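Local atomic coordinates of protein-S-isoprenylcysteine O-methyltransferase (Tribolium castaneum, PDB entry 5V7P), a protein that catalyses the S-adenosyl-L-methionine-dependent methylation of the C-terminal carboxyl group of isoprenylated cysteine in proteins, as an integral membrane enzyme of the endoplasmic reticulum. Residues I89-G94 and V140-E145; V136-E141 and I224-P229. All blocks are in the same frame, centred on the assembly; numbering follows the deposited sequence.

Both contacts are built on helix 129-148, with their centres about 7 Å apart. Contact 1 sets it against the first turn of helix 90-113. Contact 2 sets the preceding part of the same helix against the end of helix 210-225 and the loop that follows. Val140 and Glu141 belong to both. Along the chain the order is 89-94, then 136-145, then 224-229, so helix 129-148 links an earlier membrane helix to a later one. The contacts also meet directly: Phe142 CD1 lies 3.5 Å from Leu226 O. Both touch the same two decane molecules. Both lie away from the S-adenosyl-L-methionine site, among the predicted membrane helices, with the 227-229 loop probably on the lumenal side.

Contact 1 of 2, residues I89-G94 and V140-E145; sequences IQIFGG and VEFFIE. With MPG ([(Z)-octadec-9-enyl] (2R)-2,3-bis(oxidanyl)propanoate), chain S; D10 (decane), chain M; D10 (decane), chain J; D10 (decane), chain I.
Phe92 meets Phe142 and Phe143 in an aromatic cluster between two nearly antiparallel helices. The segment axes stay 11.4 Å apart, a gap bridged by the rings. The edge of Phe143 points at one face of Phe92, with the planes at 52° and Phe143 CE2 3.7 Å from Phe92 CE1. CG of Phe92 is anti to its backbone N (chi1 -159°), which carries the ring out to Phe142 and Phe143. Phe92 CD1 sits over a face of Phe142, toward the rim, 3.7 Å from Phe142 CD2. Phe142 CD2 in turn lies over the centre of the Phe143 ring. Ile91 crosses Phe142 at about a right angle, its CB 3.9 Å from Phe142 CE1.

The Ile89 side is looser: Ile89 CG2 stays 4.4 Å from Phe143 CE1. Here a decane is closer, its C7 3.8 Å from Ile89 CG1 and its C3 3.8 Å from Phe143 CE1. Other decanes lie by Phe143 CD2 and Phe92 CE2. An alanine in place of Phe92 would probably open a gap between the helices and leave the edge of Phe143 without the ring face it meets. No hydrogen bond joins the segments, so the contact rests on apolar and aromatic packing, consistent with its place among membrane helices.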
loop_
_atom_site.group_PDB
_atom_site.type_symbol
_atom_site.label_atom_id
_atom_site.label_comp_id
_atom_site.label_asym_id
_atom_site.label_seq_id
_atom_site.Cartn_x
_atom_site.Cartn_y
_atom_site.Cartn_z
ATOM N N ILE A 89 28.522 2.684 2.332
ATOM C CA ILE A 89 27.298 2.003 2.734
ATOM C C ILE A 89 26.327 2.899 3.491
ATOM O O ILE A 89 25.122 2.597 3.505
ATOM C CB ILE A 89 27.631 0.758 3.586
ATOM C CG1 ILE A 89 28.766 -0.055 2.948
ATOM C CG2 ILE A 89 26.393 -0.113 3.788
ATOM C CD1 ILE A 89 28.460 -0.584 1.556
ATOM N N GLN A 90 26.788 3.985 4.116
ATOM C CA GLN A 90 25.934 4.758 5.015
ATOM C C GLN A 90 24.596 5.117 4.381
ATOM O O GLN A 90 23.589 5.239 5.086
ATOM C CB GLN A 90 26.662 6.028 5.455
ATOM C CG GLN A 90 27.844 5.764 6.369
ATOM C CD GLN A 90 28.617 7.021 6.700
ATOM O OE1 GLN A 90 28.873 7.853 5.830
ATOM N NE2 GLN A 90 28.992 7.167 7.965
ATOM N N ILE A 91 24.567 5.286 3.059
ATOM C CA ILE A 91 23.328 5.639 2.373
ATOM C C ILE A 91 22.229 4.634 2.695
ATOM O O ILE A 91 21.077 5.008 2.949
ATOM C CB ILE A 91 23.579 5.728 0.856
ATOM C CG1 ILE A 91 24.617 6.810 0.540
ATOM C CG2 ILE A 91 22.296 6.002 0.113
ATOM C CD1 ILE A 91 24.296 8.177 1.102
ATOM N N PHE A 92 22.562 3.344 2.681
ATOM C CA PHE A 92 21.542 2.321 2.864
ATOM C C PHE A 92 20.886 2.422 4.234
ATOM O O PHE A 92 19.708 2.081 4.383
ATOM C CB PHE A 92 22.156 0.937 2.662
ATOM C CG PHE A 92 21.149 -0.127 2.344
ATOM C CD1 PHE A 92 20.681 -0.290 1.052
ATOM C CD2 PHE A 92 20.669 -0.966 3.336
ATOM C CE1 PHE A 92 19.754 -1.267 0.753
ATOM C CE2 PHE A 92 19.742 -1.947 3.044
ATOM C CZ PHE A 92 19.283 -2.098 1.751
ATOM N N GLY A 93 21.625 2.894 5.240
ATOM C CA GLY A 93 21.046 3.035 6.566
ATOM C C GLY A 93 19.900 4.028 6.603
ATOM O O GLY A 93 18.854 3.761 7.199
ATOM N N GLY A 94 20.081 5.189 5.970
ATOM C CA GLY A 94 19.008 6.168 5.927
ATOM C C GLY A 94 17.797 5.664 5.169
ATOM O O GLY A 94 16.656 5.974 5.520
ATOM N N VAL A 140 19.769 -5.094 -4.449
ATOM C CA VAL A 140 20.876 -5.706 -5.172
ATOM C C VAL A 140 21.582 -4.669 -6.035
ATOM O O VAL A 140 22.814 -4.669 -6.143
ATOM C CB VAL A 140 20.387 -6.908 -6.006
ATOM C CG1 VAL A 140 19.593 -7.877 -5.136
ATOM C CG2 VAL A 140 19.561 -6.455 -7.198
ATOM N N GLU A 141 20.823 -3.761 -6.654
ATOM C CA GLU A 141 21.451 -2.697 -7.428
ATOM C C GLU A 141 22.397 -1.888 -6.555
ATOM O O GLU A 141 23.550 -1.643 -6.930
ATOM C CB GLU A 141 20.398 -1.780 -8.054
ATOM C CG GLU A 141 21.025 -0.643 -8.862
ATOM C CD GLU A 141 20.022 0.335 -9.429
ATOM O OE1 GLU A 141 18.805 0.082 -9.324
ATOM O OE2 GLU A 141 20.457 1.367 -9.978
ATOM N N PHE A 142 21.925 -1.462 -5.382
ATOM C CA PHE A 142 22.763 -0.663 -4.497
ATOM C C PHE A 142 24.073 -1.378 -4.194
ATOM O O PHE A 142 25.158 -0.823 -4.404
ATOM C CB PHE A 142 22.013 -0.346 -3.202
ATOM C CG PHE A 142 22.828 0.442 -2.212
ATOM C CD1 PHE A 142 22.853 1.826 -2.262
ATOM C CD2 PHE A 142 23.578 -0.201 -1.240
ATOM C CE1 PHE A 142 23.606 2.555 -1.360
ATOM C CE2 PHE A 142 24.332 0.522 -0.335
ATOM C CZ PHE A 142 24.346 1.902 -0.394
ATOM N N PHE A 143 23.994 -2.622 -3.721
ATOM C CA PHE A 143 25.188 -3.313 -3.251
ATOM C C PHE A 143 26.080 -3.780 -4.395
ATOM O O PHE A 143 27.303 -3.830 -4.234
ATOM C CB PHE A 143 24.793 -4.492 -2.361
ATOM C CG PHE A 143 24.293 -4.070 -1.012
ATOM C CD1 PHE A 143 25.176 -3.610 -0.049
ATOM C CD2 PHE A 143 22.942 -4.109 -0.712
ATOM C CE1 PHE A 143 24.723 -3.207 1.189
ATOM C CE2 PHE A 143 22.482 -3.709 0.525
ATOM C CZ PHE A 143 23.374 -3.255 1.478
ATOM N N ILE A 144 25.504 -4.122 -5.549
ATOM C CA ILE A 144 26.327 -4.381 -6.727
ATOM C C ILE A 144 26.998 -3.093 -7.186
ATOM O O ILE A 144 28.197 -3.071 -7.490
ATOM C CB ILE A 144 25.482 -5.015 -7.849
ATOM C CG1 ILE A 144 25.089 -6.444 -7.461
ATOM C CG2 ILE A 144 26.247 -5.013 -9.179
ATOM C CD1 ILE A 144 24.215 -7.165 -8.483
ATOM N N GLU A 145 26.237 -1.997 -7.234
ATOM C CA GLU A 145 26.803 -0.720 -7.656
ATOM C C GLU A 145 27.786 -0.181 -6.627
ATOM O O GLU A 145 28.787 0.448 -6.989
ATOM C CB GLU A 145 25.689 0.294 -7.907
ATOM C CG GLU A 145 24.925 0.066 -9.200
ATOM C CD GLU A 145 23.757 1.015 -9.357
ATOM O OE1 GLU A 145 23.415 1.707 -8.376
ATOM O OE2 GLU A 145 23.177 1.069 -10.462
HETATM C C2 MPG S . 24.714 11.492 9.889
HETATM C C3 MPG S . 23.468 10.611 9.958
HETATM C C4 MPG S . 22.535 11.106 11.062
HETATM C C5 MPG S . 21.658 12.234 10.525
HETATM C C6 MPG S . 20.514 11.647 9.699
HETATM C C7 MPG S . 19.595 12.758 9.183
HETATM C C8 MPG S . 20.327 13.731 8.259
HETATM C C9 MPG S . 20.935 12.969 7.081
HETATM C C10 MPG S . 21.760 13.540 6.229
HETATM C C11 MPG S . 22.187 15.002 6.340
HETATM C C12 MPG S . 23.562 15.079 6.997
HETATM C C13 MPG S . 23.790 16.490 7.536
HETATM C C14 MPG S . 23.594 17.507 6.411
HETATM O O1 MPG S . 24.842 10.770 7.610
HETATM C C1 MPG S . 25.617 11.016 8.749
HETATM C CXD MPG S . 24.758 9.513 5.408
HETATM O O2 MPG S . 25.658 8.908 4.521
HETATM C C21 MPG S . 23.938 10.572 4.673
HETATM O O3 MPG S . 24.675 11.066 3.588
HETATM O O4 MPG S . 26.719 10.145 6.555
HETATM C CX3 MPG S . 25.533 10.160 6.557
HETATM C C1 D10 M . 23.610 -7.769 3.230
HETATM C C2 D10 M . 25.134 -7.863 3.266
HETATM C C3 D10 M . 25.741 -6.529 2.835
HETATM C C4 D10 M . 27.250 -6.562 3.074
HETATM C C5 D10 M . 27.824 -5.157 2.924
HETATM C C6 D10 M . 29.244 -5.127 3.483
HETATM C C7 D10 M . 29.743 -3.684 3.534
HETATM C C8 D10 M . 31.024 -3.616 4.362
HETATM C C1 D10 J . 18.741 -5.466 3.629
HETATM C C2 D10 J . 17.361 -5.532 4.281
HETATM C C3 D10 J . 16.652 -4.184 4.154
HETATM C C4 D10 J . 15.264 -4.296 4.781
HETATM C C5 D10 J . 14.515 -2.972 4.643
HETATM C C6 D10 J . 13.095 -3.152 5.178
HETATM C C7 D10 J . 12.348 -1.822 5.124
HETATM C C8 D10 J . 10.849 -2.070 5.287
HETATM C C9 D10 J . 10.563 -2.578 6.698
HETATM C C3 D10 I . 17.409 -10.461 0.941
HETATM C C4 D10 I . 18.389 -10.285 -0.217
HETATM C C5 D10 I . 19.225 -9.024 -0.003
HETATM C C6 D10 I . 20.204 -8.859 -1.164
HETATM C C7 D10 I . 21.052 -7.608 -0.946
HETATM C C8 D10 I . 22.167 -7.562 -1.987
#

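Contact 2 of 2, residues V136-E141 and I224-P229; sequences VSSWVE and IILINP. With D10 (decane), chain J; D10 (decane), chain I.
Glu141 reaches Asn228 with its CG anti to its own backbone N (chi1 179°). The chain runs on extended and carries the carboxylate alongside the Asn228 amide. CG of Asn228 lies beside its own backbone N, which sets the amide against the carboxylate. The two side chains run opposite ways, and the carboxylate stacks on the amide with the planes 23° apart. Glu141 CD lies 3.5 Å from Asn228 CB. Glu141 OE2 lies 3.3 Å from Pro229 CD and accepts a hydrogen bond from Leu230 N. OE1 is held weakly by Cys231 N. The carboxylate thus meets two backbone N-H groups where helix 231-258 begins.

Ile227 lies between helix 210-225 and Asn228. Its positive phi and two bonds back into the last turn make a Schellman motif, a common way to close a helix C-terminus. Asn228, the next residue, points its CB toward helix 129-148. Its ND2 gives a weak hydrogen bond of 3.1 Å to Ser138 O. The N-H...O angle is 131°. The same ND2 also bonds to Gln223 OE1, and OD1 accepts from Lys153 NZ, so both ends of the buried amide have partners. The nearby ammonium would probably polarise the amide.

Leu226 reaches Ser138 more loosely, its CD2 4.1 Å from Ser138 O. Ser138 OG bonds back to Ala135 O within its own helix. One face of the Trp139 indole lies on Val136 CA. C3 of a decane lies over the opposite face, toward the rim; C4 of the same molecule is 3.6 Å from Trp139 CZ2. A second decane lies at the ring edge.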
loop_
_atom_site.group_PDB
_atom_site.type_symbol
_atom_site.label_atom_id
_atom_site.label_comp_id
_atom_site.label_asym_id
_atom_site.label_seq_id
_atom_site.Cartn_x
_atom_site.Cartn_y
_atom_site.Cartn_z
ATOM N N VAL A 136 13.514 -5.808 -3.553
ATOM C CA VAL A 136 14.783 -6.527 -3.474
ATOM C C VAL A 136 15.718 -6.073 -4.587
ATOM O O VAL A 136 16.931 -5.935 -4.383
ATOM C CB VAL A 136 14.541 -8.048 -3.529
ATOM C CG1 VAL A 136 15.863 -8.811 -3.590
ATOM C CG2 VAL A 136 13.733 -8.500 -2.323
ATOM N N SER A 137 15.174 -5.832 -5.782
ATOM C CA SER A 137 16.018 -5.439 -6.904
ATOM C C SER A 137 16.705 -4.106 -6.642
ATOM O O SER A 137 17.781 -3.845 -7.193
ATOM C CB SER A 137 15.193 -5.370 -8.188
ATOM O OG SER A 137 14.393 -4.204 -8.221
ATOM N N SER A 138 16.105 -3.247 -5.814
ATOM C CA SER A 138 16.771 -2.004 -5.441
ATOM C C SER A 138 17.865 -2.247 -4.412
ATOM O O SER A 138 18.826 -1.473 -4.339
ATOM C CB SER A 138 15.757 -0.989 -4.907
ATOM O OG SER A 138 15.401 -1.260 -3.562
ATOM N N TRP A 139 17.744 -3.312 -3.618
ATOM C CA TRP A 139 18.818 -3.673 -2.701
ATOM C C TRP A 139 20.015 -4.234 -3.456
ATOM O O TRP A 139 21.164 -3.900 -3.145
ATOM C CB TRP A 139 18.325 -4.693 -1.675
ATOM C CG TRP A 139 17.132 -4.260 -0.889
ATOM C CD1 TRP A 139 16.625 -2.997 -0.785
ATOM C CD2 TRP A 139 16.287 -5.099 -0.094
ATOM N NE1 TRP A 139 15.516 -2.999 0.027
ATOM C CE2 TRP A 139 15.287 -4.278 0.463
ATOM C CE3 TRP A 139 16.278 -6.465 0.200
ATOM C CZ2 TRP A 139 14.291 -4.778 1.298
ATOM C CZ3 TRP A 139 15.289 -6.961 1.028
ATOM C CH2 TRP A 139 14.309 -6.119 1.567
ATOM N N VAL A 140 19.769 -5.094 -4.449
ATOM C CA VAL A 140 20.876 -5.706 -5.172
ATOM C C VAL A 140 21.582 -4.669 -6.035
ATOM O O VAL A 140 22.814 -4.669 -6.143
ATOM C CB VAL A 140 20.387 -6.908 -6.006
ATOM C CG1 VAL A 140 19.593 -7.877 -5.136
ATOM C CG2 VAL A 140 19.561 -6.455 -7.198
ATOM N N GLU A 141 20.823 -3.761 -6.654
ATOM C CA GLU A 141 21.451 -2.697 -7.428
ATOM C C GLU A 141 22.397 -1.888 -6.555
ATOM O O GLU A 141 23.550 -1.643 -6.930
ATOM C CB GLU A 141 20.398 -1.780 -8.054
ATOM C CG GLU A 141 21.025 -0.643 -8.862
ATOM C CD GLU A 141 20.022 0.335 -9.429
ATOM O OE1 GLU A 141 18.805 0.082 -9.324
ATOM O OE2 GLU A 141 20.457 1.367 -9.978
ATOM N N ILE A 224 16.229 7.869 -4.816
ATOM C CA ILE A 224 17.202 8.953 -4.832
ATOM C C ILE A 224 18.117 8.848 -3.620
ATOM O O ILE A 224 19.326 9.097 -3.710
ATOM C CB ILE A 224 16.491 10.319 -4.894
ATOM C CG1 ILE A 224 15.636 10.400 -6.166
ATOM C CG2 ILE A 224 17.517 11.454 -4.845
ATOM C CD1 ILE A 224 14.890 11.709 -6.351
ATOM N N ILE A 225 17.561 8.468 -2.467
ATOM C CA ILE A 225 18.395 8.197 -1.299
ATOM C C ILE A 225 19.486 7.207 -1.673
ATOM O O ILE A 225 20.678 7.454 -1.460
ATOM C CB ILE A 225 17.539 7.675 -0.129
ATOM C CG1 ILE A 225 16.495 8.721 0.269
ATOM C CG2 ILE A 225 18.423 7.310 1.068
ATOM C CD1 ILE A 225 15.526 8.260 1.344
ATOM N N LEU A 226 19.089 6.081 -2.267
ATOM C CA LEU A 226 20.010 5.015 -2.639
ATOM C C LEU A 226 20.910 5.379 -3.813
ATOM O O LEU A 226 21.869 4.647 -4.080
ATOM C CB LEU A 226 19.208 3.749 -2.978
ATOM C CG LEU A 226 19.147 2.572 -1.999
ATOM C CD1 LEU A 226 19.383 2.970 -0.550
ATOM C CD2 LEU A 226 17.797 1.882 -2.125
ATOM N N ILE A 227 20.631 6.476 -4.513
ATOM C CA ILE A 227 21.362 6.828 -5.725
ATOM C C ILE A 227 21.407 5.602 -6.632
ATOM O O ILE A 227 22.483 5.146 -7.033
ATOM C CB ILE A 227 22.776 7.350 -5.402
ATOM C CG1 ILE A 227 22.700 8.418 -4.301
ATOM C CG2 ILE A 227 23.432 7.919 -6.664
ATOM C CD1 ILE A 227 24.022 9.093 -3.964
ATOM N N ASN A 228 20.229 5.053 -6.945
ATOM C CA ASN A 228 20.101 3.918 -7.848
ATOM C C ASN A 228 19.659 4.426 -9.215
ATOM O O ASN A 228 18.466 4.706 -9.409
ATOM C CB ASN A 228 19.093 2.903 -7.299
ATOM C CG ASN A 228 19.687 2.001 -6.232
ATOM O OD1 ASN A 228 20.901 1.819 -6.159
ATOM N ND2 ASN A 228 18.827 1.419 -5.406
ATOM N N PRO A 229 20.559 4.556 -10.196
ATOM C CA PRO A 229 20.146 5.117 -11.494
ATOM C C PRO A 229 19.177 4.240 -12.270
ATOM O O PRO A 229 18.489 4.751 -13.162
ATOM C CB PRO A 229 21.474 5.283 -12.247
ATOM C CG PRO A 229 22.407 4.325 -11.596
ATOM C CD PRO A 229 22.002 4.262 -10.157
HETATM C C1 D10 J . 18.741 -5.466 3.629
HETATM C C2 D10 J . 17.361 -5.532 4.281
HETATM C C3 D10 J . 16.652 -4.184 4.154
HETATM C C4 D10 J . 15.264 -4.296 4.781
HETATM C C5 D10 J . 14.515 -2.972 4.643
HETATM C C6 D10 J . 13.095 -3.152 5.178
HETATM C C7 D10 J . 12.348 -1.822 5.124
HETATM C C8 D10 J . 10.849 -2.070 5.287
HETATM C C9 D10 J . 10.563 -2.578 6.698
HETATM C C3 D10 I . 17.409 -10.461 0.941
HETATM C C4 D10 I . 18.389 -10.285 -0.217
HETATM C C5 D10 I . 19.225 -9.024 -0.003
HETATM C C6 D10 I . 20.204 -8.859 -1.164
HETATM C C7 D10 I . 21.052 -7.608 -0.946
HETATM C C8 D10 I . 22.167 -7.562 -1.987
#